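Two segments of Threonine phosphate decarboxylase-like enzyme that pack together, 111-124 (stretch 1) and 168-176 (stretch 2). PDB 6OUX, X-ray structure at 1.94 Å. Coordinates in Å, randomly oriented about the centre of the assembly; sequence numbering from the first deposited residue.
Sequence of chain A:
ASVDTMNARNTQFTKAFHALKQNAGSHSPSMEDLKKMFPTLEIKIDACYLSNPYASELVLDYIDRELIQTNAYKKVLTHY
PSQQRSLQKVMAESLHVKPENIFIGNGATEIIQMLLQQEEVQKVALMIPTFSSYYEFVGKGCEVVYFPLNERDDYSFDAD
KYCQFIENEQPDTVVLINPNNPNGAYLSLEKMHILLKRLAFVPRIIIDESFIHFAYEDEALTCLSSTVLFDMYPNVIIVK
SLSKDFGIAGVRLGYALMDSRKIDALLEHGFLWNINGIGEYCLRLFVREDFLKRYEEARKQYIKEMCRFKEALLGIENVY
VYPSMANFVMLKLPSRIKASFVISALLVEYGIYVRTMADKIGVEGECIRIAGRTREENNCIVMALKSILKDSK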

# COMPACT_ATOMS: atom_id res chain seq x y z
N ILE A 111 -3.60 9.91 -0.81
CA ILE A 111 -4.66 10.41 0.05
C ILE A 111 -5.48 11.49 -0.66
O ILE A 111 -6.70 11.47 -0.58
CB ILE A 111 -4.12 10.86 1.40
CG1 ILE A 111 -3.62 9.61 2.17
CG2 ILE A 111 -5.21 11.60 2.20
CD1 ILE A 111 -2.74 10.02 3.38
N ILE A 112 -4.83 12.41 -1.39
CA ILE A 112 -5.56 13.47 -2.08
C ILE A 112 -6.43 12.93 -3.21
O ILE A 112 -7.53 13.39 -3.42
CB ILE A 112 -4.61 14.58 -2.57
CG1 ILE A 112 -3.99 15.31 -1.37
CG2 ILE A 112 -5.35 15.61 -3.45
CD1 ILE A 112 -2.89 16.29 -1.75
N GLN A 113 -5.96 11.90 -3.88
CA GLN A 113 -6.75 11.24 -4.89
C GLN A 113 -7.99 10.59 -4.31
O GLN A 113 -9.05 10.72 -4.95
CB GLN A 113 -5.87 10.27 -5.71
CG GLN A 113 -4.86 11.10 -6.52
CD GLN A 113 -3.69 10.36 -7.17
OE1 GLN A 113 -2.99 10.93 -8.05
NE2 GLN A 113 -3.45 9.11 -6.78
N MET A 114 -7.88 9.92 -3.16
CA MET A 114 -9.07 9.41 -2.38
C MET A 114 -10.04 10.53 -2.00
O MET A 114 -11.23 10.42 -2.25
CB MET A 114 -8.63 8.59 -1.17
CG MET A 114 -9.70 8.19 -0.13
SD MET A 114 -9.06 7.59 1.46
CE MET A 114 -8.80 9.18 2.25
N LEU A 115 -9.52 11.66 -1.50
CA LEU A 115 -10.35 12.81 -1.21
C LEU A 115 -11.11 13.36 -2.42
O LEU A 115 -12.30 13.66 -2.33
CB LEU A 115 -9.50 13.93 -0.57
CG LEU A 115 -8.93 13.61 0.83
CD1 LEU A 115 -7.99 14.71 1.27
CD2 LEU A 115 -10.07 13.43 1.82
N LEU A 116 -10.43 13.49 -3.54
CA LEU A 116 -11.02 14.13 -4.69
C LEU A 116 -12.02 13.22 -5.42
O LEU A 116 -12.87 13.72 -6.17
CB LEU A 116 -9.94 14.62 -5.64
CG LEU A 116 -9.04 15.77 -5.16
CD1 LEU A 116 -8.09 16.15 -6.29
CD2 LEU A 116 -9.73 17.02 -4.72
N GLN A 117 -11.94 11.91 -5.20
CA GLN A 117 -12.88 10.98 -5.79
C GLN A 117 -14.25 10.92 -5.07
O GLN A 117 -15.16 10.21 -5.47
CB GLN A 117 -12.31 9.55 -5.73
CG GLN A 117 -11.26 9.20 -6.76
CD GLN A 117 -10.63 7.82 -6.47
OE1 GLN A 117 -10.46 7.43 -5.31
NE2 GLN A 117 -10.31 7.09 -7.52
N GLN A 118 -14.40 11.61 -3.97
CA GLN A 118 -15.62 11.46 -3.20
C GLN A 118 -16.71 12.21 -3.97
O GLN A 118 -16.42 13.17 -4.72
CB GLN A 118 -15.45 11.99 -1.77
CG GLN A 118 -14.25 11.40 -1.01
CD GLN A 118 -14.34 9.89 -0.77
OE1 GLN A 118 -13.67 9.04 -1.44
NE2 GLN A 118 -15.14 9.54 0.20
N GLU A 119 -17.97 11.79 -3.81
CA GLU A 119 -19.05 12.41 -4.60
C GLU A 119 -19.39 13.85 -4.22
O GLU A 119 -19.85 14.62 -5.06
CB GLU A 119 -20.28 11.51 -4.68
CG GLU A 119 -21.06 11.29 -3.39
CD GLU A 119 -22.19 10.28 -3.58
OE1 GLU A 119 -22.47 9.90 -4.75
OE2 GLU A 119 -22.79 9.87 -2.56
N GLU A 120 -19.10 14.29 -3.01
CA GLU A 120 -19.32 15.71 -2.67
C GLU A 120 -18.45 16.63 -3.49
O GLU A 120 -18.75 17.80 -3.61
CB GLU A 120 -19.01 16.05 -1.20
CG GLU A 120 -19.41 15.00 -0.19
CD GLU A 120 -18.33 13.95 -0.06
OE1 GLU A 120 -17.21 14.31 0.44
OE2 GLU A 120 -18.62 12.80 -0.49
N VAL A 121 -17.32 16.12 -4.00
CA VAL A 121 -16.37 16.93 -4.73
C VAL A 121 -16.86 17.15 -6.17
O VAL A 121 -16.73 16.29 -7.01
CB VAL A 121 -14.96 16.28 -4.71
CG1 VAL A 121 -13.94 17.19 -5.43
CG2 VAL A 121 -14.55 15.95 -3.31
N GLN A 122 -17.41 18.33 -6.44
CA GLN A 122 -18.00 18.65 -7.75
C GLN A 122 -17.39 19.86 -8.46
O GLN A 122 -17.57 20.04 -9.67
CB GLN A 122 -19.49 18.94 -7.55
CG GLN A 122 -20.29 17.73 -7.14
CD GLN A 122 -20.24 16.62 -8.18
OE1 GLN A 122 -20.10 15.44 -7.84
NE2 GLN A 122 -20.35 16.98 -9.47
N LYS A 123 -16.67 20.70 -7.74
CA LYS A 123 -15.83 21.69 -8.41
C LYS A 123 -14.61 21.83 -7.55
O LYS A 123 -14.75 22.07 -6.37
CB LYS A 123 -16.54 22.98 -8.55
CG LYS A 123 -15.83 24.04 -9.31
CD LYS A 123 -16.81 25.18 -9.63
CE LYS A 123 -16.19 26.14 -10.61
NZ LYS A 123 -17.01 27.34 -10.88
N VAL A 124 -13.43 21.71 -8.16
CA VAL A 124 -12.13 21.82 -7.44
C VAL A 124 -11.22 22.85 -8.12
O VAL A 124 -11.20 22.96 -9.37
CB VAL A 124 -11.47 20.44 -7.36
CG1 VAL A 124 -11.22 19.87 -8.72
CG2 VAL A 124 -10.20 20.48 -6.47
N ASN A 168 -14.86 34.17 -6.77
CA ASN A 168 -15.55 34.12 -8.07
C ASN A 168 -16.00 32.72 -8.49
O ASN A 168 -17.13 32.50 -8.95
CB ASN A 168 -14.60 34.64 -9.14
CG ASN A 168 -14.29 36.10 -8.97
OD1 ASN A 168 -14.87 36.80 -8.13
ND2 ASN A 168 -13.40 36.59 -9.77
N GLU A 169 -15.14 31.73 -8.32
CA GLU A 169 -15.44 30.42 -8.85
C GLU A 169 -16.31 29.57 -7.95
O GLU A 169 -16.94 28.64 -8.44
CB GLU A 169 -14.15 29.65 -9.16
CG GLU A 169 -13.34 30.15 -10.33
CD GLU A 169 -13.95 29.87 -11.70
OE1 GLU A 169 -14.70 28.91 -11.87
OE2 GLU A 169 -13.69 30.68 -12.60
N GLN A 170 -16.28 29.81 -6.64
CA GLN A 170 -17.04 28.98 -5.66
C GLN A 170 -16.83 27.49 -5.79
O GLN A 170 -17.75 26.78 -5.86
CB GLN A 170 -18.56 29.34 -5.72
CG GLN A 170 -18.84 30.78 -5.31
CD GLN A 170 -18.59 31.02 -3.81
OE1 GLN A 170 -19.03 30.23 -3.00
NE2 GLN A 170 -17.91 32.12 -3.45
N PRO A 171 -15.56 27.01 -5.78
CA PRO A 171 -15.31 25.60 -5.74
C PRO A 171 -15.72 25.03 -4.40
O PRO A 171 -15.68 25.72 -3.40
CB PRO A 171 -13.78 25.53 -5.92
CG PRO A 171 -13.30 26.72 -5.19
CD PRO A 171 -14.38 27.80 -5.42
N ASP A 172 -16.12 23.77 -4.34
CA ASP A 172 -16.33 23.21 -3.05
C ASP A 172 -15.02 22.72 -2.39
O ASP A 172 -14.99 22.47 -1.17
CB ASP A 172 -17.33 22.06 -3.09
CG ASP A 172 -16.92 20.96 -4.04
OD1 ASP A 172 -16.04 20.14 -3.68
OD2 ASP A 172 -17.49 20.90 -5.16
N THR A 173 -13.98 22.49 -3.20
CA THR A 173 -12.70 21.89 -2.72
C THR A 173 -11.56 22.66 -3.38
O THR A 173 -11.61 22.99 -4.59
CB THR A 173 -12.62 20.41 -3.10
OG1 THR A 173 -13.78 19.73 -2.62
CG2 THR A 173 -11.33 19.70 -2.52
N VAL A 174 -10.57 23.00 -2.58
CA VAL A 174 -9.34 23.58 -3.09
C VAL A 174 -8.14 22.69 -2.66
O VAL A 174 -8.20 22.05 -1.60
CB VAL A 174 -9.26 24.98 -2.46
CG1 VAL A 174 -7.89 25.52 -2.33
CG2 VAL A 174 -10.27 25.93 -3.16
N VAL A 175 -7.12 22.60 -3.53
CA VAL A 175 -5.80 21.93 -3.19
C VAL A 175 -4.65 22.94 -3.24
O VAL A 175 -4.46 23.59 -4.25
CB VAL A 175 -5.47 20.80 -4.13
CG1 VAL A 175 -4.17 20.07 -3.71
CG2 VAL A 175 -6.62 19.82 -4.22
N LEU A 176 -3.96 23.13 -2.10
CA LEU A 176 -2.79 23.96 -2.01
C LEU A 176 -1.61 23.02 -1.62
O LEU A 176 -1.74 22.07 -0.83
CB LEU A 176 -2.93 25.07 -0.98
CG LEU A 176 -4.10 26.07 -1.15
CD1 LEU A 176 -4.22 27.05 0.00
CD2 LEU A 176 -3.93 26.86 -2.44

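The apolar centre of this contact lies between a helix and a strand that run nearly antiparallel, their axes 11.0 Å apart at closest approach. Val175 is its hub. Its CA-to-CB bond points toward the other stretch, and three side chains meet its methyls: Ile112 CD1 lies 4.4 Å from Val175 CG1, Leu116 CD2 lies 4.2 Å from Val175 CG2, and Val124 CG2 lies 4.3 Å from that same Val175 CG2. Ile112 and Leu116 stand one helical turn apart, so they present their methyls along one side of the helix, and both extend in the m,t rotamer. The reach matters most for Leu116, whose CA-to-CB bond points sideways while its end comes nearer. Short, branched valine suits the strand, where it fills space close to the backbone; the longer leucine and isoleucine span the gap from the helix.

Thr173 carries this packing toward the polar edge. It pairs with Val124 in a parallel bridge, with both side chains on the same face of the sheet. Its methyl is used as an apolar group, Thr173 CG2 lying 3.8 Å from Leu116 CD2, while its hydroxyl donates to its neighbour, Thr173 OG1 to Asp172 OD1 at 2.5 Å. A buried threonine thus serves both chemistries. Val121 CG1 approaches Thr173 OG1 to 3.8 Å, covering the hydroxyl side.

The backbones join where the strands begin. Thr173 N donates to Lys123 O at 3.3 Å, and Asp172 N adds a weak hydrogen bond to Lys123 O at 3.0 Å. One residue on, Val124 CA makes a CA-H...O contact with Thr173 O at 3.1 Å. Pro171 packs beside this junction, its CB 3.6 Å from Lys123 O.

Asp172 is the polar clasp. With chi1 in p, its carboxylate turns to the incoming chain just after the type I turn from Gln118 to Val121, and OD2 accepts from two successive amides: Gln122 N to Asp172 OD2 at 2.9 Å and Lys123 N to Asp172 OD2 at 2.7 Å. An aspartate is short enough to hold its acceptor against the neighbouring backbone.

At the outer edge, Lys123 has the largest covered area of any residue here. All four of its chi angles are t, and this extended chain lays its methylenes past Pro171, with Lys123 CG 4.2 Å from Pro171 CB. Its ammonium reaches the helix end, where Lys123 NZ donates to Glu169 O at 2.8 Å and forms a salt bridge with Glu169 OE1 at 3.0 Å.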